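Local coordinates for protein glycosyl hydrolase (Rhizobium leguminosarum bv. trifolii, PDB 5NDX) that probably hydrolyses O-glycosidic bonds as a family 39 glycoside hydrolase and is the bacterial orthologue of human alpha-L-iduronidase, at residues R2-I7 and A425-V430; S408-H413 and L519-V524; H413-I418 and V514-L519; I440-I445 and V510-P515. The protein carries 2 engineered substitutions. All blocks are in the same frame, centred on the assembly; numbering follows the deposited sequence.

Contact 1: residues R2-I7 and A425-V430; sequences RERTRI and AVRLEV
Arg6 and Arg427 run side by side and point the same way, their guanidinium planes only 19° apart. The chain of Arg427 is extended, whereas that of Arg6 bends at chi3 (55°), which sets its guanidinium over Arg427, with CD of Arg427 3.7 Å above the centre of one face. Two like charges thus lie close, Arg6 NH2 being 3.8 Å from Arg427 NE, and Glu429 probably balances them. Its OE2 takes Arg427 NE at 2.6 Å on the anti lone pair and forms a salt bridge with Arg6 NH2 at 2.7 Å, the carboxylate standing 88° from the Arg6 guanidinium. Farther back, a water accepts from both Arg4 NH2 and Arg427 NH1. Long charged chains suit this solvent-facing side; the other face, with Thr5, Ile7, Val426 and Leu428, is buried, and there Ile7 CD1 meets Val426 CG1 at 3.7 Å. Between the two faces, in the sheet itself, runs a parallel ladder of five N-H...O=C bonds, among them Glu429 N to Ile7 O at 2.8 Å. Within the beta-sandwich, strand 508-516 flanks strand 422-431 and strand 378-385 flanks strand 4-10, while Ile7 packs inward on Ile397 and Leu411.

Contact 2: residues S408-H413 and L519-V524; sequences SISLIH and LTQVLV
Four main-chain bonds in two antiparallel hydrogen-bonded pairs hold strands 408-413 and 519-524 together. Ile409 and Val522 exchange N-H...O=C bonds both ways, Val522 N reaching Ile409 O at 2.8 Å, and Leu411 does the same with Thr520. On one face the Gln521 amide spans two serines. Its CG is anti to the backbone N, and a bend at chi2 (71°) swings the amide across the strands. There NE2 donates a hydrogen bond to Ser408 OG, in the amide plane at 2.9 Å, while OE1 accepts from Ser410 OG on a lone pair at 2.6 Å. Small hydroxyl side chains fit beside an amide that needs both a donor and an acceptor in a buried place, and Ser408 OG is also bonded to Thr374 OG1. Farther along the glutamine face, Ile412 CG1 lies alongside Leu519 CD1 at 3.7 Å. On the other face, a water donates to Leu411 O at 2.8 Å and lies 2.6 Å from Thr520 OG1, which is also bonded to Arg444 NE. Strands 395-401 and 436-445 flank the pair in its sheet; helix 364-372 packs on Ser410, Leu519 and Gln521, and Leu411 touches Leu512 and Val514 of strand 508-516.

Contact 3: residues H413-I418 and V514-L519; sequences HSVDAI and VPLPSL
Leu516 lays its CB over one face of the His413 ring, a CH-pi contact 3.9 Å from the centroid and 19° off the normal. The contact lies at one end of the beta-sandwich, where the chain leaves strand 508-516, passes a cis peptide bond before Pro517 and enters strand 518-526 in the facing layer. His413, the last residue of its own strand, closes an antiparallel hydrogen-bonded pair with Ser518: His413 N to Ser518 O is 3.0 Å and nearly straight (174°), and Ser518 N returns the bond to His413 O. With CG anti to the backbone N, the imidazole reaches across to the end of strand 508-516 and brings the edge carbon CD2 within 3.0 Å of Val514 O, near the ring plane. A flat aromatic ring with polarised C-H groups is apt here, since it offers a face to leucine and a C-H edge to a carbonyl. Beyond it, Leu516 CD1 touches Val415 CG2 at 4.2 Å, and the departing loop is tied to helix 282-300 by Asp416 and Arg290. The turn is braced from within, for Ser518 OG, in the crowded position between backbone N and carbonyl carbon, donates to a lone pair of Pro515 O at 2.7 Å.

Contact 4: residues I440-I445 and V510-P515; sequences ICLLRI and VDLDVP. Unlike the reference sequence in segment 440-445: Ile440 (reference Leu).
Arg444 leaves its strand with CG anti to the backbone N, then folds at chi2 (60°) and chi3 (66°), so that its guanidinium is carried across to the backbone of segment 510-515. The terminal nitrogens converge on one carbonyl. NH2 binds Asp513 O at 2.8 Å, coming from above the carbonyl plane, and NH1 adds a weak bond to it at 3.2 Å. Arginine suits the place because its five N-H groups can serve several acceptors at once; NH1 also forms a salt bridge with Asp446 and donates to a water at 2.8 Å in the guanidinium plane, which is consistent with its bond to Asp513 O being only weak. That water also bonds Asp513 OD2, whose strongest partner is Arg423. The two strands belong to facing layers of the beta-sandwich, with axes 9.5 Å apart and N-to-C directions 19° from parallel, so side chains rather than main-chain ladders bridge them. Leu442, its CG beside the backbone N, reaches tip to tip toward Val510, and its CD1 meets Val510 CG2 at 4.2 Å and Leu512 CD2 at 4.4 Å. Branched apolar chains suit this interface because their methyl ends meet across it. Near the layer's end Pro515 comes over a face of the guanidinium, its CD 3.4 Å from Arg444 NH1.

Overall arrangement
All four contacts belong to one beta-sandwich and lie away from the ligand pockets. Contacts 1 and 2 are lateral pairings inside a layer, parallel in the first and antiparallel in the second; contact 4 joins the layers face to face, and contact 3 sits where the chain crosses between them. Contacts 2 and 3 are buried, and across them polar groups meet mostly amide, hydroxyl or carbonyl partners, whereas contact 1 carries a charged network on its outer side and contact 4 is only partly buried. Strand 518-526 serves contacts 2 and 3, strand 508-516 contacts 3 and 4. Between contacts 1 and 2 the layers meet through apolar chains, Leu428 CD2 lying 3.7 Å from Val522 CG2.

Contact 1: residues R2-I7 and A425-V430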
loop_
_atom_site.group_PDB
_atom_site.type_symbol
_atom_site.label_atom_id
_atom_site.label_comp_id
_atom_site.label_asym_id
_atom_site.label_seq_id
_atom_site.Cartn_x
_atom_site.Cartn_y
_atom_site.Cartn_z
ATOM N N ARG A 2 22.665 1.503 -20.582
ATOM C CA ARG A 2 23.168 0.083 -20.755
ATOM C C ARG A 2 22.413 -0.658 -21.904
ATOM O O ARG A 2 21.211 -0.407 -22.110
ATOM C CB ARG A 2 23.130 -0.728 -19.433
ATOM C CG ARG A 2 21.865 -0.577 -18.565
ATOM C CD ARG A 2 21.783 -1.589 -17.396
ATOM N NE ARG A 2 22.679 -1.259 -16.260
ATOM C CZ ARG A 2 23.678 -2.005 -15.746
ATOM N NH1 ARG A 2 23.977 -3.276 -16.109
ATOM N NH2 ARG A 2 24.394 -1.446 -14.765
ATOM N N GLU A 3 23.082 -1.521 -22.691
ATOM C CA GLU A 3 22.332 -2.246 -23.772
ATOM C C GLU A 3 21.818 -3.650 -23.422
ATOM O O GLU A 3 20.666 -3.964 -23.768
ATOM C CB GLU A 3 23.049 -2.335 -25.121
ATOM C CG GLU A 3 22.021 -2.621 -26.222
ATOM C CD GLU A 3 22.585 -2.506 -27.604
ATOM O OE1 GLU A 3 21.989 -1.764 -28.468
ATOM O OE2 GLU A 3 23.636 -3.179 -27.797
ATOM N N ARG A 4 22.669 -4.479 -22.809
ATOM C CA ARG A 4 22.271 -5.816 -22.380
ATOM C C ARG A 4 22.970 -6.179 -21.104
ATOM O O ARG A 4 24.149 -6.030 -21.013
ATOM C CB ARG A 4 22.528 -6.890 -23.436
ATOM C CG ARG A 4 22.149 -8.271 -22.937
ATOM C CD ARG A 4 22.074 -9.198 -24.094
ATOM N NE ARG A 4 21.916 -10.632 -23.826
ATOM C CZ ARG A 4 22.902 -11.523 -23.733
ATOM N NH1 ARG A 4 24.188 -11.188 -23.730
ATOM N NH2 ARG A 4 22.580 -12.789 -23.622
ATOM N N THR A 5 22.234 -6.674 -20.144
ATOM C CA THR A 5 22.808 -7.131 -18.905
ATOM C C THR A 5 22.459 -8.583 -18.643
ATOM O O THR A 5 21.286 -8.950 -18.744
ATOM C CB THR A 5 22.328 -6.266 -17.715
ATOM O OG1 THR A 5 22.647 -4.894 -17.965
ATOM C CG2 THR A 5 23.035 -6.710 -16.436
ATOM N N ARG A 6 23.458 -9.395 -18.304
ATOM C CA ARG A 6 23.224 -10.790 -17.878
ATOM C C ARG A 6 23.138 -10.732 -16.364
ATOM O O ARG A 6 24.039 -10.201 -15.716
ATOM C CB ARG A 6 24.308 -11.805 -18.382
ATOM C CG ARG A 6 24.458 -11.924 -19.924
ATOM C CD ARG A 6 25.549 -12.900 -20.525
ATOM N NE ARG A 6 25.360 -14.267 -19.991
ATOM C CZ ARG A 6 25.058 -15.405 -20.661
ATOM N NH1 ARG A 6 24.936 -15.498 -22.007
ATOM N NH2 ARG A 6 24.903 -16.517 -19.943
ATOM N N ILE A 7 22.010 -11.176 -15.798
ATOM C CA ILE A 7 21.819 -11.202 -14.345
ATOM C C ILE A 7 21.649 -12.663 -13.908
ATOM O O ILE A 7 20.807 -13.359 -14.466
ATOM C CB ILE A 7 20.598 -10.389 -13.962
ATOM C CG1 ILE A 7 20.747 -8.933 -14.432
ATOM C CG2 ILE A 7 20.397 -10.352 -12.462
ATOM C CD1 ILE A 7 19.545 -8.072 -14.075
ATOM N N ALA A 425 17.959 -4.654 -22.542
ATOM C CA ALA A 425 17.797 -6.091 -22.623
ATOM C C ALA A 425 18.397 -6.735 -21.376
ATOM O O ALA A 425 19.502 -6.361 -20.967
ATOM C CB ALA A 425 18.477 -6.584 -23.877
ATOM N N VAL A 426 17.653 -7.668 -20.769
ATOM C CA VAL A 426 18.153 -8.448 -19.662
ATOM C C VAL A 426 17.995 -9.933 -19.982
ATOM O O VAL A 426 16.906 -10.401 -20.433
ATOM C CB VAL A 426 17.432 -8.108 -18.340
ATOM C CG1 VAL A 426 17.790 -9.041 -17.218
ATOM C CG2 VAL A 426 17.730 -6.670 -17.933
ATOM N N ARG A 427 19.084 -10.670 -19.776
ATOM C CA ARG A 427 19.025 -12.129 -19.762
ATOM C C ARG A 427 19.081 -12.501 -18.297
ATOM O O ARG A 427 20.086 -12.242 -17.635
ATOM C CB ARG A 427 20.164 -12.788 -20.493
ATOM C CG ARG A 427 20.112 -14.328 -20.480
ATOM C CD ARG A 427 21.380 -14.966 -21.059
ATOM N NE ARG A 427 21.275 -16.411 -20.905
ATOM C CZ ARG A 427 20.752 -17.259 -21.797
ATOM N NH1 ARG A 427 20.286 -16.890 -22.989
ATOM N NH2 ARG A 427 20.692 -18.531 -21.475
ATOM N N LEU A 428 17.988 -13.063 -17.796
ATOM C CA LEU A 428 17.878 -13.389 -16.389
ATOM C C LEU A 428 18.059 -14.889 -16.246
ATOM O O LEU A 428 17.338 -15.654 -16.866
ATOM C CB LEU A 428 16.514 -12.989 -15.854
ATOM C CG LEU A 428 16.207 -13.367 -14.394
ATOM C CD1 LEU A 428 17.120 -12.588 -13.473
ATOM C CD2 LEU A 428 14.761 -13.019 -14.077
ATOM N N GLU A 429 19.000 -15.276 -15.410
ATOM C CA GLU A 429 19.286 -16.669 -15.083
ATOM C C GLU A 429 19.037 -16.868 -13.595
ATOM O O GLU A 429 19.444 -16.061 -12.786
ATOM C CB GLU A 429 20.744 -16.995 -15.441
ATOM C CG GLU A 429 20.944 -16.885 -16.954
ATOM C CD GLU A 429 22.354 -17.132 -17.476
ATOM O OE1 GLU A 429 23.221 -17.529 -16.683
ATOM O OE2 GLU A 429 22.590 -16.949 -18.699
ATOM N N VAL A 430 18.345 -17.926 -13.240
ATOM C CA VAL A 430 18.160 -18.252 -11.841
ATOM C C VAL A 430 18.746 -19.668 -11.671
ATOM O O VAL A 430 18.319 -20.590 -12.348
ATOM C CB VAL A 430 16.697 -18.254 -11.407
ATOM C CG1 VAL A 430 16.587 -18.603 -9.920
ATOM C CG2 VAL A 430 16.043 -16.910 -11.657
HETATM O O HOH W 1 20.049 -14.348 -24.328
#

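Contact 2: residues S408-H413 and L519-V524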
loop_
_atom_site.group_PDB
_atom_site.type_symbol
_atom_site.label_atom_id
_atom_site.label_comp_id
_atom_site.label_asym_id
_atom_site.label_seq_id
_atom_site.Cartn_x
_atom_site.Cartn_y
_atom_site.Cartn_z
ATOM N N SER A 408 11.166 -14.957 -6.060
ATOM C CA SER A 408 10.400 -13.830 -6.489
ATOM C C SER A 408 11.379 -12.696 -6.638
ATOM O O SER A 408 12.063 -12.295 -5.672
ATOM C CB SER A 408 9.331 -13.456 -5.464
ATOM O OG SER A 408 8.573 -12.324 -5.921
ATOM N N ILE A 409 11.424 -12.152 -7.846
ATOM C CA ILE A 409 12.364 -11.096 -8.200
ATOM C C ILE A 409 11.622 -9.885 -8.774
ATOM O O ILE A 409 10.859 -10.036 -9.743
ATOM C CB ILE A 409 13.329 -11.599 -9.253
ATOM C CG1 ILE A 409 14.177 -12.749 -8.713
ATOM C CG2 ILE A 409 14.251 -10.461 -9.754
ATOM C CD1 ILE A 409 14.735 -13.610 -9.806
ATOM N N SER A 410 11.824 -8.712 -8.178
ATOM C CA SER A 410 11.358 -7.465 -8.753
ATOM C C SER A 410 12.494 -6.894 -9.598
ATOM O O SER A 410 13.597 -6.661 -9.094
ATOM C CB SER A 410 10.949 -6.474 -7.688
ATOM O OG SER A 410 9.834 -6.926 -6.959
ATOM N N LEU A 411 12.254 -6.698 -10.890
ATOM C CA LEU A 411 13.221 -6.008 -11.768
ATOM C C LEU A 411 12.636 -4.603 -12.083
ATOM O O LEU A 411 11.554 -4.477 -12.702
ATOM C CB LEU A 411 13.427 -6.811 -13.016
ATOM C CG LEU A 411 14.551 -6.309 -13.913
ATOM C CD1 LEU A 411 15.913 -6.421 -13.224
ATOM C CD2 LEU A 411 14.536 -7.111 -15.201
ATOM N N ILE A 412 13.354 -3.566 -11.658
ATOM C CA ILE A 412 12.871 -2.202 -11.624
ATOM C C ILE A 412 13.671 -1.382 -12.666
ATOM O O ILE A 412 14.900 -1.416 -12.623
ATOM C CB ILE A 412 13.143 -1.631 -10.240
ATOM C CG1 ILE A 412 12.479 -2.474 -9.150
ATOM C CG2 ILE A 412 12.713 -0.174 -10.140
ATOM C CD1 ILE A 412 13.118 -2.285 -7.788
ATOM N N HIS A 413 13.013 -0.719 -13.618
ATOM C CA HIS A 413 13.743 0.176 -14.545
ATOM C C HIS A 413 13.084 1.526 -14.400
ATOM O O HIS A 413 11.957 1.724 -14.847
ATOM C CB HIS A 413 13.668 -0.405 -15.928
ATOM C CG HIS A 413 14.640 0.154 -16.920
ATOM N ND1 HIS A 413 15.755 0.913 -16.593
ATOM C CD2 HIS A 413 14.678 0.017 -18.256
ATOM C CE1 HIS A 413 16.427 1.223 -17.688
ATOM N NE2 HIS A 413 15.807 0.672 -18.710
ATOM N N LEU A 519 8.116 -2.038 -14.256
ATOM C CA LEU A 519 8.318 -2.940 -13.134
ATOM C C LEU A 519 7.958 -4.324 -13.630
ATOM O O LEU A 519 6.876 -4.517 -14.165
ATOM C CB LEU A 519 7.395 -2.569 -11.960
ATOM C CG LEU A 519 7.551 -3.428 -10.707
ATOM C CD1 LEU A 519 8.973 -3.360 -10.134
ATOM C CD2 LEU A 519 6.541 -2.977 -9.616
ATOM N N THR A 520 8.851 -5.264 -13.442
ATOM C CA THR A 520 8.635 -6.646 -13.817
ATOM C C THR A 520 8.746 -7.514 -12.546
ATOM O O THR A 520 9.685 -7.362 -11.773
ATOM C CB THR A 520 9.697 -7.136 -14.789
ATOM O OG1 THR A 520 9.785 -6.265 -15.912
ATOM C CG2 THR A 520 9.411 -8.531 -15.324
ATOM N N GLN A 521 7.820 -8.452 -12.363
ATOM C CA GLN A 521 7.957 -9.439 -11.260
ATOM C C GLN A 521 8.145 -10.815 -11.891
ATOM O O GLN A 521 7.357 -11.225 -12.749
ATOM C CB GLN A 521 6.726 -9.397 -10.358
ATOM C CG GLN A 521 6.955 -9.986 -8.988
ATOM C CD GLN A 521 7.825 -9.120 -8.137
ATOM O OE1 GLN A 521 7.918 -7.892 -8.339
ATOM N NE2 GLN A 521 8.472 -9.732 -7.149
ATOM N N VAL A 522 9.244 -11.483 -11.538
ATOM C CA VAL A 522 9.536 -12.816 -12.024
ATOM C C VAL A 522 9.334 -13.791 -10.829
ATOM O O VAL A 522 10.004 -13.668 -9.797
ATOM C CB VAL A 522 10.978 -12.898 -12.493
ATOM C CG1 VAL A 522 11.277 -14.295 -13.054
ATOM C CG2 VAL A 522 11.272 -11.770 -13.532
ATOM N N LEU A 523 8.421 -14.737 -10.983
ATOM C CA LEU A 523 8.162 -15.755 -9.997
ATOM C C LEU A 523 8.578 -17.058 -10.616
ATOM O O LEU A 523 8.168 -17.361 -11.751
ATOM C CB LEU A 523 6.675 -15.816 -9.662
ATOM C CG LEU A 523 6.050 -14.502 -9.164
ATOM C CD1 LEU A 523 4.524 -14.608 -9.034
ATOM C CD2 LEU A 523 6.647 -14.110 -7.861
ATOM N N VAL A 524 9.445 -17.783 -9.920
ATOM C CA VAL A 524 9.859 -19.124 -10.332
ATOM C C VAL A 524 9.489 -20.054 -9.165
ATOM O O VAL A 524 10.080 -19.951 -8.088
ATOM C CB VAL A 524 11.341 -19.199 -10.594
ATOM C CG1 VAL A 524 11.718 -20.602 -11.030
ATOM C CG2 VAL A 524 11.757 -18.204 -11.691
HETATM O O HOH W 2 11.113 -4.065 -15.385
#

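Contact 3: residues H413-I418 and V514-L519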
loop_
_atom_site.group_PDB
_atom_site.type_symbol
_atom_site.label_atom_id
_atom_site.label_comp_id
_atom_site.label_asym_id
_atom_site.label_seq_id
_atom_site.Cartn_x
_atom_site.Cartn_y
_atom_site.Cartn_z
ATOM N N HIS A 413 13.013 -0.719 -13.618
ATOM C CA HIS A 413 13.743 0.176 -14.545
ATOM C C HIS A 413 13.084 1.526 -14.400
ATOM O O HIS A 413 11.957 1.724 -14.847
ATOM C CB HIS A 413 13.668 -0.405 -15.928
ATOM C CG HIS A 413 14.640 0.154 -16.920
ATOM N ND1 HIS A 413 15.755 0.913 -16.593
ATOM C CD2 HIS A 413 14.678 0.017 -18.256
ATOM C CE1 HIS A 413 16.427 1.223 -17.688
ATOM N NE2 HIS A 413 15.807 0.672 -18.710
ATOM N N SER A 414 13.733 2.385 -13.630
ATOM C CA SER A 414 13.147 3.621 -13.198
ATOM C C SER A 414 14.262 4.636 -12.948
ATOM O O SER A 414 15.270 4.325 -12.280
ATOM C CB SER A 414 12.328 3.404 -11.918
ATOM O OG SER A 414 11.911 4.610 -11.296
ATOM N N VAL A 415 14.068 5.843 -13.495
ATOM C CA VAL A 415 14.882 7.022 -13.138
ATOM C C VAL A 415 13.954 8.147 -12.628
ATOM O O VAL A 415 12.733 8.140 -12.887
ATOM C CB VAL A 415 15.695 7.553 -14.348
ATOM C CG1 VAL A 415 16.715 6.500 -14.846
ATOM C CG2 VAL A 415 14.782 7.953 -15.518
ATOM N N ASP A 416 14.546 9.120 -11.944
ATOM C CA ASP A 416 13.804 10.237 -11.395
ATOM C C ASP A 416 13.108 11.038 -12.489
ATOM O O ASP A 416 11.951 11.441 -12.330
ATOM C CB ASP A 416 14.761 11.130 -10.595
ATOM C CG ASP A 416 15.150 10.510 -9.266
ATOM O OD1 ASP A 416 14.649 9.432 -8.892
ATOM O OD2 ASP A 416 15.949 11.103 -8.558
ATOM N N ALA A 417 13.785 11.235 -13.618
ATOM C CA ALA A 417 13.186 12.045 -14.685
ATOM C C ALA A 417 11.966 11.370 -15.296
ATOM O O ALA A 417 11.976 10.179 -15.698
ATOM C CB ALA A 417 14.218 12.459 -15.745
ATOM N N ILE A 418 10.907 12.155 -15.377
ATOM C CA ILE A 418 9.579 11.689 -15.804
ATOM C C ILE A 418 9.485 11.473 -17.316
ATOM O O ILE A 418 8.822 10.587 -17.790
ATOM C CB ILE A 418 8.528 12.739 -15.374
ATOM C CG1 ILE A 418 8.459 12.747 -13.833
ATOM C CG2 ILE A 418 7.142 12.411 -15.926
ATOM C CD1 ILE A 418 8.037 14.083 -13.287
ATOM N N VAL A 514 13.089 -4.704 -21.362
ATOM C CA VAL A 514 12.831 -3.979 -20.129
ATOM C C VAL A 514 12.678 -2.476 -20.439
ATOM O O VAL A 514 13.643 -1.766 -20.455
ATOM C CB VAL A 514 13.957 -4.220 -19.126
ATOM C CG1 VAL A 514 13.705 -3.495 -17.846
ATOM C CG2 VAL A 514 14.099 -5.706 -18.833
ATOM N N PRO A 515 11.438 -2.006 -20.657
ATOM C CA PRO A 515 11.258 -0.570 -20.898
ATOM C C PRO A 515 11.566 0.303 -19.706
ATOM O O PRO A 515 11.491 -0.148 -18.576
ATOM C CB PRO A 515 9.772 -0.438 -21.247
ATOM C CG PRO A 515 9.303 -1.831 -21.559
ATOM C CD PRO A 515 10.182 -2.756 -20.760
ATOM N N LEU A 516 11.947 1.540 -20.002
ATOM C CA LEU A 516 12.064 2.607 -19.032
ATOM C C LEU A 516 10.841 3.517 -19.224
ATOM O O LEU A 516 10.683 4.106 -20.302
ATOM C CB LEU A 516 13.350 3.389 -19.244
ATOM C CG LEU A 516 13.533 4.642 -18.380
ATOM C CD1 LEU A 516 13.705 4.199 -16.963
ATOM C CD2 LEU A 516 14.771 5.433 -18.860
ATOM N N PRO A 517 9.975 3.678 -18.223
ATOM C CA PRO A 517 9.941 2.937 -16.965
ATOM C C PRO A 517 9.164 1.628 -17.030
ATOM O O PRO A 517 8.285 1.463 -17.875
ATOM C CB PRO A 517 9.199 3.881 -16.036
ATOM C CG PRO A 517 8.286 4.672 -16.902
ATOM C CD PRO A 517 8.892 4.699 -18.288
ATOM N N SER A 518 9.494 0.713 -16.118
ATOM C CA SER A 518 8.734 -0.517 -15.970
ATOM C C SER A 518 9.061 -1.205 -14.683
ATOM O O SER A 518 10.096 -0.942 -14.055
ATOM C CB SER A 518 8.984 -1.480 -17.165
ATOM O OG SER A 518 10.315 -2.024 -17.106
ATOM N N LEU A 519 8.116 -2.038 -14.256
ATOM C CA LEU A 519 8.318 -2.940 -13.134
ATOM C C LEU A 519 7.958 -4.324 -13.630
ATOM O O LEU A 519 6.876 -4.517 -14.165
ATOM C CB LEU A 519 7.395 -2.569 -11.960
ATOM C CG LEU A 519 7.551 -3.428 -10.707
ATOM C CD1 LEU A 519 8.973 -3.360 -10.134
ATOM C CD2 LEU A 519 6.541 -2.977 -9.616
#

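Contact 4: residues I440-I445 and V510-P515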
loop_
_atom_site.group_PDB
_atom_site.type_symbol
_atom_site.label_atom_id
_atom_site.label_comp_id
_atom_site.label_asym_id
_atom_site.label_seq_id
_atom_site.Cartn_x
_atom_site.Cartn_y
_atom_site.Cartn_z
ATOM N N ILE A 440 7.500 -20.491 -14.485
ATOM C CA ILE A 440 8.000 -19.122 -14.583
ATOM C C ILE A 440 6.816 -18.217 -14.931
ATOM O O ILE A 440 6.208 -18.421 -15.980
ATOM C CB ILE A 440 9.085 -19.008 -15.650
ATOM C CG1 ILE A 440 10.215 -20.008 -15.362
ATOM C CG2 ILE A 440 9.646 -17.570 -15.702
ATOM C CD1 ILE A 440 11.213 -20.136 -16.534
ATOM N N CYS A 441 6.492 -17.260 -14.043
ATOM C CA CYS A 441 5.432 -16.284 -14.223
ATOM C C CYS A 441 6.083 -14.921 -14.311
ATOM O O CYS A 441 6.882 -14.576 -13.442
ATOM C CB CYS A 441 4.429 -16.253 -13.037
ATOM S SG CYS A 441 3.926 -17.924 -12.544
ATOM N N LEU A 442 5.769 -14.183 -15.383
ATOM C CA LEU A 442 6.321 -12.866 -15.613
ATOM C C LEU A 442 5.197 -11.844 -15.608
ATOM O O LEU A 442 4.344 -11.877 -16.473
ATOM C CB LEU A 442 7.040 -12.831 -16.946
ATOM C CG LEU A 442 8.065 -13.938 -17.169
ATOM C CD1 LEU A 442 8.449 -13.987 -18.634
ATOM C CD2 LEU A 442 9.284 -13.789 -16.277
ATOM N N LEU A 443 5.179 -10.975 -14.617
ATOM C CA LEU A 443 4.191 -9.910 -14.519
ATOM C C LEU A 443 4.872 -8.560 -14.868
ATOM O O LEU A 443 6.024 -8.338 -14.480
ATOM C CB LEU A 443 3.663 -9.843 -13.108
ATOM C CG LEU A 443 2.969 -11.084 -12.602
ATOM C CD1 LEU A 443 2.879 -11.052 -11.099
ATOM C CD2 LEU A 443 1.567 -11.098 -13.192
ATOM N N ARG A 444 4.142 -7.679 -15.549
ATOM C CA ARG A 444 4.693 -6.436 -16.069
ATOM C C ARG A 444 3.719 -5.298 -15.940
ATOM O O ARG A 444 2.521 -5.426 -16.278
ATOM C CB ARG A 444 5.050 -6.613 -17.554
ATOM C CG ARG A 444 5.510 -5.387 -18.351
ATOM C CD ARG A 444 6.744 -4.738 -17.802
ATOM N NE ARG A 444 7.925 -5.567 -17.903
ATOM C CZ ARG A 444 8.582 -5.845 -19.044
ATOM N NH1 ARG A 444 8.176 -5.399 -20.220
ATOM N NH2 ARG A 444 9.668 -6.591 -18.999
ATOM N N ILE A 445 4.256 -4.196 -15.442
ATOM C CA ILE A 445 3.633 -2.902 -15.496
ATOM C C ILE A 445 4.517 -1.998 -16.386
ATOM O O ILE A 445 5.633 -1.677 -16.021
ATOM C CB ILE A 445 3.475 -2.231 -14.107
ATOM C CG1 ILE A 445 2.748 -3.167 -13.155
ATOM C CG2 ILE A 445 2.688 -0.924 -14.264
ATOM C CD1 ILE A 445 2.800 -2.735 -11.713
ATOM N N VAL A 510 15.563 -16.690 -18.960
ATOM C CA VAL A 510 14.626 -15.974 -19.784
ATOM C C VAL A 510 15.193 -14.633 -20.270
ATOM O O VAL A 510 16.004 -13.999 -19.586
ATOM C CB VAL A 510 13.282 -15.799 -19.032
ATOM C CG1 VAL A 510 13.430 -14.887 -17.840
ATOM C CG2 VAL A 510 12.197 -15.314 -19.977
ATOM N N ASP A 511 14.797 -14.243 -21.474
ATOM C CA ASP A 511 15.136 -12.933 -22.020
ATOM C C ASP A 511 14.007 -11.987 -21.687
ATOM O O ASP A 511 12.845 -12.345 -21.818
ATOM C CB ASP A 511 15.339 -12.973 -23.503
ATOM C CG ASP A 511 16.698 -13.620 -23.913
ATOM O OD1 ASP A 511 17.729 -13.419 -23.223
ATOM O OD2 ASP A 511 16.722 -14.316 -24.951
ATOM N N LEU A 512 14.357 -10.787 -21.241
ATOM C CA LEU A 512 13.371 -9.773 -20.979
ATOM C C LEU A 512 13.749 -8.512 -21.727
ATOM O O LEU A 512 14.883 -8.082 -21.721
ATOM C CB LEU A 512 13.335 -9.477 -19.495
ATOM C CG LEU A 512 12.958 -10.604 -18.541
ATOM C CD1 LEU A 512 13.317 -10.218 -17.123
ATOM C CD2 LEU A 512 11.465 -10.840 -18.655
ATOM N N ASP A 513 12.752 -7.925 -22.347
ATOM C CA ASP A 513 12.814 -6.570 -22.886
ATOM C C ASP A 513 12.290 -5.674 -21.785
ATOM O O ASP A 513 11.170 -5.880 -21.293
ATOM C CB ASP A 513 11.941 -6.490 -24.128
ATOM C CG ASP A 513 11.682 -5.057 -24.545
ATOM O OD1 ASP A 513 12.664 -4.413 -25.031
ATOM O OD2 ASP A 513 10.517 -4.579 -24.287
ATOM N N VAL A 514 13.089 -4.704 -21.362
ATOM C CA VAL A 514 12.831 -3.979 -20.129
ATOM C C VAL A 514 12.678 -2.476 -20.439
ATOM O O VAL A 514 13.643 -1.766 -20.455
ATOM C CB VAL A 514 13.957 -4.220 -19.126
ATOM C CG1 VAL A 514 13.705 -3.495 -17.846
ATOM C CG2 VAL A 514 14.099 -5.706 -18.833
ATOM N N PRO A 515 11.438 -2.006 -20.657
ATOM C CA PRO A 515 11.258 -0.570 -20.898
ATOM C C PRO A 515 11.566 0.303 -19.706
ATOM O O PRO A 515 11.491 -0.148 -18.576
ATOM C CB PRO A 515 9.772 -0.438 -21.247
ATOM C CG PRO A 515 9.303 -1.831 -21.559
ATOM C CD PRO A 515 10.182 -2.756 -20.760
HETATM O O HOH W 3 8.397 -5.779 -22.997
#